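Local structure of Na-K-Cl cotransporter (Methanosarcina acetivorans, 3G40) at residues A[155-160]-A[242-247]; A[19-24]-A[42-47]; A[24-29]-A[111-116]. The protein is the cytoplasmic C-terminal domain of a prokaryotic cation-chloride cotransporter, a membrane protein that probably carries chloride together with monoatomic cations. One frame throughout, in Å; residues are numbered along the deposited sequence.

Contact 1 of 3, residues A[155-160]-A[242-247]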
ATOM      1  N   GLN A 155       0.250   8.410  -3.770  1.00 28.20           N
ATOM      2  CA  GLN A 155       1.340   8.412  -4.761  1.00 33.44           C
ATOM      3  C   GLN A 155       1.169   9.541  -5.780  1.00 36.56           C
ATOM      4  O   GLN A 155       1.346   9.338  -6.981  1.00 33.77           O
ATOM      5  CB  GLN A 155       1.427   7.049  -5.480  1.00 35.02           C
ATOM      6  CG  GLN A 155       1.514   5.907  -4.508  1.00 32.71           C
ATOM      7  CD  GLN A 155       1.786   4.523  -5.148  1.00 40.22           C
ATOM      8  OE1 GLN A 155       1.888   4.377  -6.364  1.00 43.50           O
ATOM      9  NE2 GLN A 155       1.884   3.514  -4.309  1.00 42.43           N
ATOM     10  N   ASN A 156       0.827  10.731  -5.304  1.00 34.86           N
ATOM     11  CA  ASN A 156       0.573  11.838  -6.221  1.00 38.24           C
ATOM     12  C   ASN A 156       1.481  13.046  -5.994  1.00 35.70           C
ATOM     13  O   ASN A 156       1.488  13.990  -6.792  1.00 33.99           O
ATOM     14  CB  ASN A 156      -0.904  12.251  -6.187  1.00 38.68           C
ATOM     15  CG  ASN A 156      -1.303  12.903  -4.880  1.00 41.19           C
ATOM     16  OD1 ASN A 156      -0.689  12.670  -3.846  1.00 39.68           O
ATOM     17  ND2 ASN A 156      -2.349  13.727  -4.922  1.00 40.34           N
ATOM     18  N   LEU A 157       2.249  13.022  -4.913  1.00 32.40           N
ATOM     19  CA  LEU A 157       3.149  14.137  -4.616  1.00 31.46           C
ATOM     20  C   LEU A 157       4.485  13.602  -4.140  1.00 30.13           C
ATOM     21  O   LEU A 157       4.541  12.787  -3.230  1.00 30.75           O
ATOM     22  CB  LEU A 157       2.543  15.084  -3.547  1.00 32.98           C
ATOM     23  CG  LEU A 157       1.202  15.746  -3.901  1.00 36.92           C
ATOM     24  CD1 LEU A 157       0.514  16.320  -2.663  1.00 43.87           C
ATOM     25  CD2 LEU A 157       1.406  16.816  -4.972  1.00 43.76           C
ATOM     26  N   ILE A 158       5.560  14.069  -4.763  1.00 30.90           N
ATOM     27  CA  ILE A 158       6.914  13.674  -4.401  1.00 29.27           C
ATOM     28  C   ILE A 158       7.712  14.935  -4.087  1.00 34.94           C
ATOM     29  O   ILE A 158       7.679  15.885  -4.867  1.00 33.92           O
ATOM     30  CB  ILE A 158       7.617  12.925  -5.571  1.00 30.89           C
ATOM     31  CG1 ILE A 158       6.813  11.680  -5.978  1.00 31.40           C
ATOM     32  CG2 ILE A 158       9.030  12.515  -5.182  1.00 27.39           C
ATOM     33  CD1 ILE A 158       7.227  11.081  -7.321  1.00 31.11           C
ATOM     34  N   ASN A 159       8.414  14.946  -2.956  1.00 31.11           N
ATOM     35  CA  ASN A 159       9.381  16.004  -2.658  1.00 34.88           C
ATOM     36  C   ASN A 159      10.790  15.434  -2.750  1.00 36.03           C
ATOM     37  O   ASN A 159      11.080  14.405  -2.141  1.00 39.18           O
ATOM     38  CB  ASN A 159       9.202  16.561  -1.242  1.00 35.77           C
ATOM     39  CG  ASN A 159       7.962  17.426  -1.090  1.00 36.14           C
ATOM     40  OD1 ASN A 159       7.370  17.877  -2.071  1.00 35.59           O
ATOM     41  ND2 ASN A 159       7.570  17.661   0.152  1.00 37.40           N
ATOM     42  N   LEU A 160      11.664  16.093  -3.502  1.00 31.79           N
ATOM     43  CA  LEU A 160      13.087  15.744  -3.485  1.00 34.52           C
ATOM     44  C   LEU A 160      13.787  16.811  -2.644  1.00 38.39           C
ATOM     45  O   LEU A 160      13.793  17.990  -3.012  1.00 38.03           O
ATOM     46  CB  LEU A 160      13.652  15.769  -4.905  1.00 32.50           C
ATOM     47  CG  LEU A 160      14.822  14.931  -5.404  1.00 55.31           C
ATOM     48  CD1 LEU A 160      15.667  15.858  -6.243  1.00 33.66           C
ATOM     49  CD2 LEU A 160      15.657  14.159  -4.321  1.00 34.38           C
ATOM     50  N   LEU A 242       6.833  19.257   7.858  1.00 53.74           N
ATOM     51  CA  LEU A 242       7.356  19.283   6.495  1.00 46.65           C
ATOM     52  C   LEU A 242       6.244  19.623   5.503  1.00 41.56           C
ATOM     53  O   LEU A 242       5.077  19.344   5.760  1.00 45.85           O
ATOM     54  CB  LEU A 242       7.969  17.926   6.134  1.00 54.44           C
ATOM     55  CG  LEU A 242       9.099  17.403   7.021  1.00 56.41           C
ATOM     56  CD1 LEU A 242       9.687  16.134   6.427  1.00 52.20           C
ATOM     57  CD2 LEU A 242      10.176  18.465   7.192  1.00 55.09           C
ATOM     58  N   PRO A 243       6.601  20.243   4.370  1.00 42.33           N
ATOM     59  CA  PRO A 243       5.598  20.437   3.323  1.00 40.43           C
ATOM     60  C   PRO A 243       5.134  19.061   2.864  1.00 42.70           C
ATOM     61  O   PRO A 243       5.973  18.164   2.691  1.00 42.67           O
ATOM     62  CB  PRO A 243       6.381  21.117   2.198  1.00 39.96           C
ATOM     63  CG  PRO A 243       7.571  21.710   2.857  1.00 43.06           C
ATOM     64  CD  PRO A 243       7.906  20.821   4.011  1.00 40.67           C
ATOM     65  N   PHE A 244       3.831  18.892   2.664  1.00 35.69           N
ATOM     66  CA  PHE A 244       3.278  17.547   2.481  1.00 33.46           C
ATOM     67  C   PHE A 244       3.672  16.860   1.165  1.00 40.08           C
ATOM     68  O   PHE A 244       3.701  17.496   0.110  1.00 35.12           O
ATOM     69  CB  PHE A 244       1.758  17.540   2.605  1.00 43.22           C
ATOM     70  CG  PHE A 244       1.174  16.165   2.410  1.00 44.69           C
ATOM     71  CD1 PHE A 244       1.153  15.259   3.457  1.00 49.92           C
ATOM     72  CD2 PHE A 244       0.713  15.757   1.163  1.00 45.20           C
ATOM     73  CE1 PHE A 244       0.647  13.973   3.279  1.00 48.57           C
ATOM     74  CE2 PHE A 244       0.210  14.473   0.978  1.00 40.31           C
ATOM     75  CZ  PHE A 244       0.174  13.585   2.041  1.00 40.08           C
ATOM     76  N   ALA A 245       3.969  15.562   1.233  1.00 35.96           N
ATOM     77  CA  ALA A 245       4.162  14.737   0.028  1.00 34.43           C
ATOM     78  C   ALA A 245       3.771  13.275   0.296  1.00 33.58           C
ATOM     79  O   ALA A 245       3.782  12.841   1.435  1.00 37.37           O
ATOM     80  CB  ALA A 245       5.606  14.791  -0.456  1.00 30.84           C
ATOM     81  N   SER A 246       3.436  12.526  -0.756  1.00 38.55           N
ATOM     82  CA  SER A 246       3.236  11.070  -0.645  1.00 32.84           C
ATOM     83  C   SER A 246       4.546  10.408  -0.272  1.00 33.44           C
ATOM     84  O   SER A 246       4.596   9.425   0.490  1.00 36.88           O
ATOM     85  CB  SER A 246       2.759  10.496  -1.984  1.00 25.89           C
ATOM     86  OG  SER A 246       1.604  11.190  -2.469  1.00 30.43           O
ATOM     87  N   LEU A 247       5.618  10.945  -0.826  1.00 30.27           N
ATOM     88  CA  LEU A 247       6.944  10.397  -0.599  1.00 30.11           C
ATOM     89  C   LEU A 247       7.962  11.515  -0.584  1.00 33.05           C
ATOM     90  O   LEU A 247       8.021  12.327  -1.520  1.00 33.08           O
ATOM     91  CB  LEU A 247       7.319   9.416  -1.710  1.00 31.44           C
ATOM     92  CG  LEU A 247       8.742   8.824  -1.620  1.00 37.33           C
ATOM     93  CD1 LEU A 247       8.883   7.827  -0.462  1.00 34.40           C
ATOM     94  CD2 LEU A 247       9.150   8.150  -2.935  1.00 35.53           C
TER
HETATM   95  O   HOH W   1       4.834  17.659  -2.498  1.00 68.32           O
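Ser246 OG accepts two successive backbone N-H groups, 3.0 Å from Asn156 N and 3.1 Å from Leu157 N, at N-H angles of 150° and 154°. Its OG stands anti to its own carbonyl carbon (chi1 -53°), which sets the hydroxyl within bonding distance of both N-H groups just where strand 157-161 begins; a short hydroxyl side chain fits so close an approach. Leu157 O is shared in turn: Leu247 N meets it at 3.2 Å, while the bond from Ser246 N is weak. Asn159 N then donates to Leu247 O at 3.0 Å, and the parallel bridge of Ile158 with Leu247 is complete.

Ala245 CB lies 3.6 Å from Leu157 O and 3.5 Å from Asn159 ND2, close packing that suits a small side chain. At the exposed margin, Leu157 CD1 reaches the edge of the Phe244 ring, 3.9 Å from CD2, and Phe244 also packs on Met34 of the second subunit. A water bridges Asn159 OD1 and Phe244 O. Farther out, Ser270 OG bonds Ala245 O, and Ser195 pairs with Asn156 and Ile158. A serine hydroxyl thus takes up N-H groups where the chain 242-247 has not yet entered its parallel pairing with this strand.

Contact 2 of 3, residues A[19-24]-A[42-47]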
ATOM      1  N   TRP A  19      17.944   5.582 -18.020  1.00 68.81           N
ATOM      2  CA  TRP A  19      18.449   5.051 -16.754  1.00 64.97           C
ATOM      3  C   TRP A  19      17.689   3.808 -16.327  1.00 53.79           C
ATOM      4  O   TRP A  19      16.454   3.747 -16.398  1.00 50.02           O
ATOM      5  CB  TRP A  19      18.362   6.092 -15.632  1.00 58.88           C
ATOM      6  CG  TRP A  19      18.827   5.573 -14.281  1.00 45.69           C
ATOM      7  CD1 TRP A  19      20.099   5.208 -13.936  1.00 50.61           C
ATOM      8  CD2 TRP A  19      18.026   5.377 -13.109  1.00 42.79           C
ATOM      9  NE1 TRP A  19      20.137   4.801 -12.624  1.00 47.31           N
ATOM     10  CE2 TRP A  19      18.878   4.889 -12.096  1.00 40.46           C
ATOM     11  CE3 TRP A  19      16.669   5.574 -12.814  1.00 49.22           C
ATOM     12  CZ2 TRP A  19      18.422   4.595 -10.809  1.00 42.55           C
ATOM     13  CZ3 TRP A  19      16.215   5.284 -11.532  1.00 47.31           C
ATOM     14  CH2 TRP A  19      17.092   4.803 -10.546  1.00 45.56           C
ATOM     15  N   LYS A  20      18.435   2.820 -15.857  1.00 51.53           N
ATOM     16  CA  LYS A  20      17.832   1.578 -15.421  1.00 51.75           C
ATOM     17  C   LYS A  20      18.354   1.208 -14.047  1.00 49.45           C
ATOM     18  O   LYS A  20      19.553   1.001 -13.849  1.00 56.31           O
ATOM     19  CB  LYS A  20      18.096   0.472 -16.447  1.00 55.85           C
ATOM     20  CG  LYS A  20      17.259   0.636 -17.706  1.00 56.08           C
ATOM     21  CD  LYS A  20      17.921  -0.006 -18.907  1.00 71.57           C
ATOM     22  CE  LYS A  20      17.118   0.263 -20.171  1.00 83.00           C
ATOM     23  NZ  LYS A  20      17.782  -0.298 -21.382  1.00 89.64           N
ATOM     24  N   ALA A  21      17.442   1.150 -13.090  1.00 38.97           N
ATOM     25  CA  ALA A  21      17.802   0.772 -11.741  1.00 40.09           C
ATOM     26  C   ALA A  21      17.888  -0.749 -11.698  1.00 34.07           C
ATOM     27  O   ALA A  21      16.936  -1.427 -12.088  1.00 37.25           O
ATOM     28  CB  ALA A  21      16.736   1.258 -10.772  1.00 35.05           C
ATOM     29  N   ASN A  22      19.015  -1.263 -11.223  1.00 38.42           N
ATOM     30  CA  ASN A  22      19.168  -2.692 -10.960  1.00 41.56           C
ATOM     31  C   ASN A  22      19.316  -2.886  -9.453  1.00 36.70           C
ATOM     32  O   ASN A  22      20.340  -2.536  -8.888  1.00 41.34           O
ATOM     33  CB  ASN A  22      20.389  -3.238 -11.697  1.00 42.54           C
ATOM     34  CG  ASN A  22      20.281  -3.067 -13.198  1.00 47.70           C
ATOM     35  OD1 ASN A  22      19.310  -3.508 -13.814  1.00 45.65           O
ATOM     36  ND2 ASN A  22      21.281  -2.421 -13.798  1.00 50.72           N
ATOM     37  N   LEU A  23      18.271  -3.400  -8.804  1.00 37.14           N
ATOM     38  CA  LEU A  23      18.246  -3.477  -7.348  1.00 33.92           C
ATOM     39  C   LEU A  23      18.688  -4.845  -6.848  1.00 40.66           C
ATOM     40  O   LEU A  23      18.352  -5.866  -7.441  1.00 38.33           O
ATOM     41  CB  LEU A  23      16.830  -3.229  -6.819  1.00 31.94           C
ATOM     42  CG  LEU A  23      16.157  -1.946  -7.303  1.00 33.53           C
ATOM     43  CD1 LEU A  23      14.775  -1.796  -6.652  1.00 35.46           C
ATOM     44  CD2 LEU A  23      17.054  -0.768  -6.989  1.00 34.70           C
ATOM     45  N   LEU A  24      19.432  -4.849  -5.751  1.00 42.82           N
ATOM     46  CA  LEU A  24      19.636  -6.061  -4.970  1.00 44.28           C
ATOM     47  C   LEU A  24      18.739  -5.930  -3.745  1.00 41.48           C
ATOM     48  O   LEU A  24      18.870  -4.981  -2.965  1.00 42.24           O
ATOM     49  CB  LEU A  24      21.095  -6.182  -4.544  1.00 41.15           C
ATOM     50  CG  LEU A  24      21.428  -7.406  -3.691  1.00 44.63           C
ATOM     51  CD1 LEU A  24      21.139  -8.691  -4.469  1.00 41.43           C
ATOM     52  CD2 LEU A  24      22.878  -7.348  -3.283  1.00 44.70           C
ATOM     53  N   ASP A  42       7.859   0.096  -9.501  1.00 33.18           N
ATOM     54  CA  ASP A  42       7.810   1.515  -9.913  1.00 31.42           C
ATOM     55  C   ASP A  42       9.207   2.120 -10.004  1.00 35.62           C
ATOM     56  O   ASP A  42       9.449   3.014 -10.805  1.00 39.63           O
ATOM     57  CB  ASP A  42       6.951   2.339  -8.939  1.00 32.02           C
ATOM     58  CG  ASP A  42       5.491   1.930  -8.959  1.00 38.75           C
ATOM     59  OD1 ASP A  42       5.034   1.336  -9.963  1.00 40.63           O
ATOM     60  OD2 ASP A  42       4.800   2.190  -7.958  1.00 41.81           O
ATOM     61  N   ILE A  43      10.138   1.617  -9.195  1.00 33.17           N
ATOM     62  CA  ILE A  43      11.516   2.103  -9.247  1.00 34.85           C
ATOM     63  C   ILE A  43      12.256   1.571 -10.482  1.00 38.63           C
ATOM     64  O   ILE A  43      13.109   2.255 -11.048  1.00 37.55           O
ATOM     65  CB  ILE A  43      12.291   1.720  -7.969  1.00 33.63           C
ATOM     66  CG1 ILE A  43      11.795   2.544  -6.776  1.00 37.13           C
ATOM     67  CG2 ILE A  43      13.793   1.891  -8.166  1.00 32.88           C
ATOM     68  CD1 ILE A  43      12.305   2.014  -5.410  1.00 39.10           C
ATOM     69  N   THR A  44      11.906   0.365 -10.911  1.00 33.84           N
ATOM     70  CA  THR A  44      12.686  -0.350 -11.928  1.00 30.72           C
ATOM     71  C   THR A  44      12.063  -0.395 -13.331  1.00 36.89           C
ATOM     72  O   THR A  44      12.756  -0.673 -14.310  1.00 43.01           O
ATOM     73  CB  THR A  44      12.992  -1.811 -11.465  1.00 38.25           C
ATOM     74  OG1 THR A  44      11.768  -2.451 -11.096  1.00 32.53           O
ATOM     75  CG2 THR A  44      13.922  -1.811 -10.265  1.00 34.31           C
ATOM     76  N   TYR A  45      10.761  -0.149 -13.433  1.00 35.38           N
ATOM     77  CA  TYR A  45      10.074  -0.180 -14.725  1.00 35.76           C
ATOM     78  C   TYR A  45      10.409   1.040 -15.599  1.00 44.71           C
ATOM     79  O   TYR A  45      10.413   2.174 -15.111  1.00 42.23           O
ATOM     80  CB  TYR A  45       8.559  -0.243 -14.515  1.00 36.86           C
ATOM     81  CG  TYR A  45       7.784  -0.252 -15.805  1.00 35.21           C
ATOM     82  CD1 TYR A  45       7.291   0.930 -16.360  1.00 38.23           C
ATOM     83  CD2 TYR A  45       7.549  -1.440 -16.476  1.00 34.24           C
ATOM     84  CE1 TYR A  45       6.595   0.913 -17.559  1.00 43.20           C
ATOM     85  CE2 TYR A  45       6.856  -1.465 -17.659  1.00 49.84           C
ATOM     86  CZ  TYR A  45       6.375  -0.288 -18.198  1.00 47.05           C
ATOM     87  OH  TYR A  45       5.686  -0.350 -19.386  1.00 48.87           O
ATOM     88  N   PRO A  46      10.697   0.816 -16.893  1.00 40.60           N
ATOM     89  CA  PRO A  46      10.793  -0.478 -17.565  1.00 39.79           C
ATOM     90  C   PRO A  46      12.246  -0.923 -17.727  1.00 39.50           C
ATOM     91  O   PRO A  46      13.157  -0.085 -17.731  1.00 42.87           O
ATOM     92  CB  PRO A  46      10.234  -0.184 -18.962  1.00 43.50           C
ATOM     93  CG  PRO A  46      10.294   1.325 -19.124  1.00 48.83           C
ATOM     94  CD  PRO A  46      10.863   1.919 -17.854  1.00 46.70           C
ATOM     95  N   LYS A  47      12.438  -2.231 -17.865  1.00 40.29           N
ATOM     96  CA  LYS A  47      13.740  -2.818 -18.204  1.00 47.66           C
ATOM     97  C   LYS A  47      14.840  -2.596 -17.163  1.00 45.85           C
ATOM     98  O   LYS A  47      16.001  -2.876 -17.440  1.00 44.54           O
ATOM     99  CB  LYS A  47      14.222  -2.348 -19.585  1.00 46.08           C
ATOM    100  CG  LYS A  47      13.285  -2.679 -20.747  1.00 51.67           C
ATOM    101  CD  LYS A  47      13.099  -4.168 -20.931  1.00 70.81           C
ATOM    102  CE  LYS A  47      12.488  -4.473 -22.292  1.00 78.33           C
ATOM    103  NZ  LYS A  47      12.685  -5.898 -22.699  1.00 72.38           N
TER
HETATM  104  O   HOH W   2      13.975   2.313 -16.225  1.00 54.85           O
HETATM  105  O   HOH W   3      14.712   1.974 -13.597  1.00 54.18           O
HETATM  106  O   HOH W   4      18.493  -3.430 -16.477  1.00 43.84           O
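Ala21 and Leu23 pack on Ile43 and Thr44 in a contact of apolar branches and bridging waters, set where the chain leading into strand 22-27 meets the end of helix 30-44 and the turn beyond it, within a beta-alpha-beta unit. These four small or branched side chains form its buried part. Ala21 CB lies 4.0 Å from Ile43 CG2 and 3.8 Å from Ile43 O; a small side chain suits this close approach to the helix end. Leu23 sends CD1 to within 3.7 Å of Thr44 CG2, while its side chain crosses that of Ile43 at about a right angle. Thr44 CG2 is anti to its own carbonyl carbon and comes 3.5 Å from Ala21 O; its OG1 bonds back to Leu40 O, as suits a threonine in the last turn of a helix, leaving the methyl to face Ala21 and Leu23.

Nearer the surface the aliphatic parts of two lysines run side by side, Lys20 CE 3.9 Å from Lys47 CB, and both chains point the same way. Three waters span the gap, two between backbone atoms. One accepts from Ala21 N and donates to Ile43 O at 3.0 Å, a second links Trp19 O with Pro46 O, and the third runs from the side-chain Asn22 OD1 to Lys47 O.

Ile184 of helix 179-192 touches both Trp19 and Ile43, Leu23 rests on Ile112 of strand 112-116, and Ala21 and Leu23 pair through their backbones with Ser49 at the start of strand 49-54.

Contact 3 of 3, residues A[24-29]-A[111-116]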
ATOM      1  N   LEU A  24      19.432  -4.849  -5.751  1.00 42.82           N
ATOM      2  CA  LEU A  24      19.636  -6.061  -4.970  1.00 44.28           C
ATOM      3  C   LEU A  24      18.739  -5.930  -3.745  1.00 41.48           C
ATOM      4  O   LEU A  24      18.870  -4.981  -2.965  1.00 42.24           O
ATOM      5  CB  LEU A  24      21.095  -6.182  -4.544  1.00 41.15           C
ATOM      6  CG  LEU A  24      21.428  -7.406  -3.691  1.00 44.63           C
ATOM      7  CD1 LEU A  24      21.139  -8.691  -4.469  1.00 41.43           C
ATOM      8  CD2 LEU A  24      22.878  -7.348  -3.283  1.00 44.70           C
ATOM      9  N   VAL A  25      17.806  -6.860  -3.603  1.00 36.08           N
ATOM     10  CA  VAL A  25      16.804  -6.783  -2.550  1.00 33.44           C
ATOM     11  C   VAL A  25      16.889  -7.995  -1.614  1.00 41.97           C
ATOM     12  O   VAL A  25      16.426  -9.083  -1.956  1.00 40.28           O
ATOM     13  CB  VAL A  25      15.378  -6.711  -3.159  1.00 36.95           C
ATOM     14  CG1 VAL A  25      14.327  -6.555  -2.062  1.00 36.05           C
ATOM     15  CG2 VAL A  25      15.280  -5.576  -4.192  1.00 37.17           C
ATOM     16  N   PRO A  26      17.461  -7.807  -0.417  1.00 39.89           N
ATOM     17  CA  PRO A  26      17.441  -8.911   0.547  1.00 44.45           C
ATOM     18  C   PRO A  26      16.019  -9.170   1.017  1.00 45.49           C
ATOM     19  O   PRO A  26      15.260  -8.220   1.244  1.00 45.81           O
ATOM     20  CB  PRO A  26      18.292  -8.397   1.712  1.00 44.40           C
ATOM     21  CG  PRO A  26      18.907  -7.095   1.246  1.00 44.68           C
ATOM     22  CD  PRO A  26      18.060  -6.581   0.134  1.00 41.38           C
ATOM     23  N   VAL A  27      15.660 -10.443   1.149  1.00 37.24           N
ATOM     24  CA  VAL A  27      14.333 -10.830   1.581  1.00 40.14           C
ATOM     25  C   VAL A  27      14.426 -11.862   2.701  1.00 46.80           C
ATOM     26  O   VAL A  27      14.973 -12.950   2.509  1.00 52.11           O
ATOM     27  CB  VAL A  27      13.547 -11.448   0.426  1.00 44.14           C
ATOM     28  CG1 VAL A  27      12.188 -11.926   0.911  1.00 44.21           C
ATOM     29  CG2 VAL A  27      13.405 -10.452  -0.711  1.00 48.39           C
ATOM     30  N   GLU A  28      13.905 -11.520   3.874  1.00 41.77           N
ATOM     31  CA  GLU A  28      13.798 -12.485   4.962  1.00 48.65           C
ATOM     32  C   GLU A  28      12.353 -12.947   5.071  1.00 48.69           C
ATOM     33  O   GLU A  28      12.073 -14.106   5.358  1.00 50.92           O
ATOM     34  CB  GLU A  28      14.254 -11.856   6.278  1.00 54.79           C
ATOM     35  CG  GLU A  28      15.660 -11.305   6.227  1.00 66.28           C
ATOM     36  CD  GLU A  28      16.244 -11.066   7.607  1.00 81.13           C
ATOM     37  OE1 GLU A  28      17.348 -10.489   7.690  1.00 82.47           O
ATOM     38  OE2 GLU A  28      15.605 -11.456   8.607  1.00 89.67           O
ATOM     39  N   ASP A  29      11.432 -12.035   4.793  1.00 48.77           N
ATOM     40  CA  ASP A  29      10.008 -12.297   4.964  1.00 52.16           C
ATOM     41  C   ASP A  29       9.297 -11.952   3.663  1.00 45.82           C
ATOM     42  O   ASP A  29       9.257 -10.782   3.280  1.00 42.44           O
ATOM     43  CB  ASP A  29       9.463 -11.430   6.114  1.00 54.79           C
ATOM     44  CG  ASP A  29       7.944 -11.529   6.272  1.00 62.27           C
ATOM     45  OD1 ASP A  29       7.325 -12.384   5.611  1.00 55.92           O
ATOM     46  OD2 ASP A  29       7.367 -10.746   7.063  1.00 73.07           O
ATOM     47  N   SER A 111      24.539  -1.795  -9.784  1.00 55.48           N
ATOM     48  CA  SER A 111      23.549  -2.315  -8.859  1.00 46.39           C
ATOM     49  C   SER A 111      23.280  -1.296  -7.763  1.00 49.49           C
ATOM     50  O   SER A 111      24.133  -0.474  -7.468  1.00 51.57           O
ATOM     51  CB  SER A 111      24.028  -3.631  -8.253  1.00 51.37           C
ATOM     52  OG  SER A 111      23.910  -4.685  -9.198  1.00 66.20           O
ATOM     53  N   ILE A 112      22.086  -1.372  -7.178  1.00 50.99           N
ATOM     54  CA  ILE A 112      21.682  -0.562  -6.028  1.00 43.23           C
ATOM     55  C   ILE A 112      21.118  -1.486  -4.950  1.00 43.24           C
ATOM     56  O   ILE A 112      20.252  -2.309  -5.229  1.00 41.02           O
ATOM     57  CB  ILE A 112      20.564   0.403  -6.425  1.00 41.95           C
ATOM     58  CG1 ILE A 112      21.048   1.351  -7.530  1.00 44.09           C
ATOM     59  CG2 ILE A 112      20.032   1.179  -5.203  1.00 44.35           C
ATOM     60  CD1 ILE A 112      19.921   2.090  -8.229  1.00 44.47           C
ATOM     61  N   LEU A 113      21.601  -1.346  -3.722  1.00 41.79           N
ATOM     62  CA  LEU A 113      21.088  -2.136  -2.604  1.00 39.30           C
ATOM     63  C   LEU A 113      19.821  -1.503  -2.018  1.00 46.07           C
ATOM     64  O   LEU A 113      19.848  -0.352  -1.585  1.00 42.82           O
ATOM     65  CB  LEU A 113      22.153  -2.233  -1.507  1.00 38.86           C
ATOM     66  CG  LEU A 113      21.744  -3.023  -0.264  1.00 44.26           C
ATOM     67  CD1 LEU A 113      21.419  -4.480  -0.632  1.00 43.00           C
ATOM     68  CD2 LEU A 113      22.847  -2.971   0.766  1.00 48.85           C
ATOM     69  N   PHE A 114      18.728  -2.263  -1.991  1.00 37.33           N
ATOM     70  CA  PHE A 114      17.458  -1.783  -1.452  1.00 39.74           C
ATOM     71  C   PHE A 114      17.190  -2.345  -0.056  1.00 45.28           C
ATOM     72  O   PHE A 114      16.996  -3.552   0.109  1.00 41.84           O
ATOM     73  CB  PHE A 114      16.310  -2.138  -2.396  1.00 36.90           C
ATOM     74  CG  PHE A 114      14.992  -1.519  -2.012  1.00 37.89           C
ATOM     75  CD1 PHE A 114      14.568  -0.349  -2.620  1.00 36.92           C
ATOM     76  CD2 PHE A 114      14.183  -2.102  -1.045  1.00 39.45           C
ATOM     77  CE1 PHE A 114      13.346   0.239  -2.280  1.00 39.30           C
ATOM     78  CE2 PHE A 114      12.957  -1.514  -0.693  1.00 39.62           C
ATOM     79  CZ  PHE A 114      12.545  -0.339  -1.319  1.00 35.81           C
ATOM     80  N   LEU A 115      17.159  -1.458   0.939  1.00 37.95           N
ATOM     81  CA  LEU A 115      16.963  -1.860   2.326  1.00 39.01           C
ATOM     82  C   LEU A 115      15.734  -1.207   2.912  1.00 45.21           C
ATOM     83  O   LEU A 115      15.422  -0.052   2.618  1.00 41.91           O
ATOM     84  CB  LEU A 115      18.163  -1.455   3.178  1.00 40.42           C
ATOM     85  CG  LEU A 115      19.539  -1.975   2.770  1.00 47.45           C
ATOM     86  CD1 LEU A 115      20.604  -1.317   3.615  1.00 52.12           C
ATOM     87  CD2 LEU A 115      19.595  -3.488   2.918  1.00 40.80           C
ATOM     88  N   ARG A 116      15.056  -1.950   3.768  1.00 44.39           N
ATOM     89  CA  ARG A 116      13.936  -1.428   4.520  1.00 49.95           C
ATOM     90  C   ARG A 116      14.459  -0.951   5.874  1.00 48.45           C
ATOM     91  O   ARG A 116      15.300  -1.604   6.499  1.00 45.75           O
ATOM     92  CB  ARG A 116      12.875  -2.523   4.682  1.00 56.13           C
ATOM     93  CG  ARG A 116      11.645  -2.134   5.474  1.00 61.81           C
ATOM     94  CD  ARG A 116      10.754  -3.348   5.722  1.00 67.87           C
ATOM     95  NE  ARG A 116       9.977  -3.189   6.947  1.00 78.73           N
ATOM     96  CZ  ARG A 116      10.314  -3.724   8.115  1.00 80.07           C
ATOM     97  NH1 ARG A 116      11.405  -4.469   8.210  1.00 79.27           N
ATOM     98  NH2 ARG A 116       9.555  -3.521   9.185  1.00 86.34           N
TER
HETATM   99  O   HOH W   5      15.478  -5.247   1.533  1.00 44.34           O
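Leu24 N donates to Ile112 O at 2.7 Å, the shortest polar bond between the two strands. The carbonyl of the same leucine then receives Phe114 N at 2.9 Å in a nearly linear bond (178°). One residue of strand 22-27 therefore uses both its N-H and its C=O on residues flanking Leu113, the pattern of a parallel bridge, and the two strand segments run 34° apart.

Past this pair Pro26, which has no N-H to give, interrupts the ladder. Its CD instead lies 3.2 Å from Phe114 O, and a water donates both to that oxygen and to Pro26 O, carrying the link between the strands where a direct bond is missing. The proline ring also serves as an apolar surface: its CG is 4.0 Å from Leu115 CD2, and its side chain crosses those of Leu113 and Leu115 at about a right angle.

Leu24 and Leu113 lie on one face of the sheet, with Leu24 CD2 4.2 Å from Leu113 CD1. A chi2 of 61° sets Leu113 CD1 within 3.5 Å of Leu24 O. On the other face Val25 and Phe114 stand side by side, Val25 CG2 4.0 Å from Phe114 CB. Branched and aromatic residues suit both faces because helices cover each.

Met100 of helix 94-103 touches Leu24 and Leu113, whereas Leu40 of helix 30-44 packs on Val25 and Phe114. Beyond the pair, strand 49-54 bonds to Val25 through Lys51 and Leu53, and strand 140-145 meets Phe114 with Leu142 and Phe144.

All three contacts reach the same mixed ten-stranded sheet. Contacts 2 and 3 share Leu24 and strand 22-27, their centres 13 Å apart, and their segments alternate along the chain; they meet where Ile43 CD1 packs on Phe114 CE1, 3.7 Å away. Contact 1 comes later in the chain, 21 Å from contact 2 and 23 Å from contact 3 between centres, and lies across the chain's centre from contact 3. Contact 3 belongs to the first and contact 1 to the second of the two sequence-family parts of the C-terminal domain. Residues Gln155 and Asp42 nevertheless touch, so contacts 1 and 2 adjoin, and one continuous sheet unites both halves of this cytoplasmic domain.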